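Local coordinates for B-cell lymphoma 3 protein (Homo sapiens, PDB 1K1A), which regulates transcription of NF-kappa-B target genes by binding p50 and p52 homodimers, here represented by its ankyrin repeat domain, at residues 62-67 / 96-102. Where two conformers were deposited one is given. Residue numbers count along the deposited sequence, not the author numbering.
Sequences VRLLVT and RALLDSA
Helical segments 62-67 and 96-102 run side by side in the same sense, axes 8.9 Å apart at closest and crossing at -27°, with Arg63 and Ala97 in register (CA to CA 5.7 Å). The small Ala97 leaves a hollow: Ala97 CB takes Val62 CG1 at 3.9 Å and Arg63 CG at 3.7 Å, while Val62 CG1 also meets Leu98 CG at 3.7 Å. One turn on, Val66 (t rotamer) pushes its CG1 against the end of helix 92-101, 3.6 Å from Ser101 C and from Ala102 N, its CG2 3.9 Å from Leu98 CD2. Ser101 folds back, OG donating to Ala97 O (2.6 Å). Thr67 CG2 lies 3.9 Å from Ser101 CB at the exposed margin. Arg63, extended beyond its m chi1, lies across the exposed side, NH1 3.7 Å from Asp100 CB; Asp100 itself salt-bridges Arg138. Beneath, Val62 and Val66 rest on helix 49-55. Such near-parallel stacking of the second helices of consecutive repeats, ANK 2 and ANK 3, is typical of the ankyrin-repeat solenoid.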
# COMPACT_ATOMS: atom_id res chain seq x y z
N VAL A 62 14.16 -12.85 2.17
CA VAL A 62 13.43 -12.29 1.04
C VAL A 62 14.37 -12.16 -0.16
O VAL A 62 14.04 -12.56 -1.27
CB VAL A 62 12.86 -10.90 1.38
CG1 VAL A 62 12.36 -10.20 0.11
CG2 VAL A 62 11.74 -11.00 2.44
N ARG A 63 15.54 -11.59 0.08
CA ARG A 63 16.55 -11.40 -0.97
C ARG A 63 17.00 -12.71 -1.62
O ARG A 63 17.12 -12.80 -2.84
CB ARG A 63 17.79 -10.69 -0.39
CG ARG A 63 17.60 -9.20 -0.07
CD ARG A 63 18.91 -8.46 0.27
NE ARG A 63 18.65 -7.10 0.77
CZ ARG A 63 18.59 -6.02 0.01
NH1 ARG A 63 18.78 -6.12 -1.30
NH2 ARG A 63 18.34 -4.83 0.54
N LEU A 64 17.28 -13.71 -0.79
CA LEU A 64 17.71 -15.02 -1.27
C LEU A 64 16.64 -15.65 -2.16
O LEU A 64 16.93 -16.10 -3.27
CB LEU A 64 18.03 -15.96 -0.10
CG LEU A 64 18.47 -17.40 -0.42
CD1 LEU A 64 18.95 -18.10 0.83
CD2 LEU A 64 17.34 -18.20 -1.08
N LEU A 65 15.41 -15.65 -1.67
CA LEU A 65 14.30 -16.27 -2.38
C LEU A 65 14.00 -15.58 -3.70
O LEU A 65 13.81 -16.24 -4.72
CB LEU A 65 13.04 -16.33 -1.50
CG LEU A 65 13.06 -17.31 -0.32
CD1 LEU A 65 11.78 -17.18 0.49
CD2 LEU A 65 13.23 -18.74 -0.80
N VAL A 66 13.95 -14.25 -3.68
CA VAL A 66 13.65 -13.51 -4.90
C VAL A 66 14.76 -13.69 -5.95
O VAL A 66 14.48 -13.97 -7.12
CB VAL A 66 13.40 -12.03 -4.61
CG1 VAL A 66 13.19 -11.25 -5.93
CG2 VAL A 66 12.16 -11.90 -3.71
N THR A 67 16.01 -13.59 -5.52
CA THR A 67 17.12 -13.76 -6.44
C THR A 67 17.15 -15.19 -7.01
O THR A 67 17.59 -15.41 -8.15
CB THR A 67 18.47 -13.38 -5.76
OG1 THR A 67 18.64 -14.14 -4.56
CG2 THR A 67 18.43 -11.95 -5.25
N ARG A 96 12.11 -2.91 0.82
CA ARG A 96 13.35 -2.56 0.14
C ARG A 96 14.02 -3.82 -0.42
O ARG A 96 14.49 -3.82 -1.55
CB ARG A 96 14.30 -1.84 1.10
CG ARG A 96 15.51 -1.22 0.42
CD ARG A 96 16.35 -0.36 1.33
NE ARG A 96 15.67 0.89 1.68
CZ ARG A 96 15.66 1.97 0.91
NH1 ARG A 96 16.27 1.95 -0.27
NH2 ARG A 96 15.03 3.06 1.31
N ALA A 97 14.05 -4.89 0.37
CA ALA A 97 14.67 -6.12 -0.11
C ALA A 97 13.97 -6.64 -1.37
O ALA A 97 14.62 -7.10 -2.31
CB ALA A 97 14.69 -7.17 0.99
N LEU A 98 12.64 -6.55 -1.39
CA LEU A 98 11.85 -7.01 -2.52
C LEU A 98 12.11 -6.18 -3.77
O LEU A 98 12.41 -6.71 -4.83
CB LEU A 98 10.36 -6.95 -2.18
CG LEU A 98 9.72 -8.12 -1.44
CD1 LEU A 98 8.35 -7.69 -0.91
CD2 LEU A 98 9.60 -9.32 -2.36
N LEU A 99 12.00 -4.86 -3.63
CA LEU A 99 12.16 -3.95 -4.76
C LEU A 99 13.58 -3.96 -5.32
O LEU A 99 13.76 -3.76 -6.52
CB LEU A 99 11.73 -2.53 -4.38
CG LEU A 99 10.29 -2.34 -3.87
CD1 LEU A 99 10.05 -0.89 -3.55
CD2 LEU A 99 9.26 -2.84 -4.87
N ASP A 100 14.57 -4.20 -4.47
CA ASP A 100 15.96 -4.25 -4.92
C ASP A 100 16.31 -5.60 -5.57
O ASP A 100 17.17 -5.66 -6.46
CB ASP A 100 16.94 -3.98 -3.75
CG ASP A 100 17.02 -2.49 -3.36
OD1 ASP A 100 16.24 -1.65 -3.89
OD2 ASP A 100 17.84 -2.07 -2.51
N SER A 101 15.65 -6.68 -5.15
CA SER A 101 16.00 -8.01 -5.63
C SER A 101 15.24 -8.46 -6.87
O SER A 101 15.72 -9.31 -7.62
CB SER A 101 15.86 -9.06 -4.52
OG SER A 101 16.51 -8.64 -3.34
N ALA A 102 14.04 -7.92 -7.08
CA ALA A 102 13.21 -8.35 -8.20
C ALA A 102 13.85 -8.04 -9.54
O ALA A 102 14.45 -6.98 -9.73
CB ALA A 102 11.81 -7.75 -8.11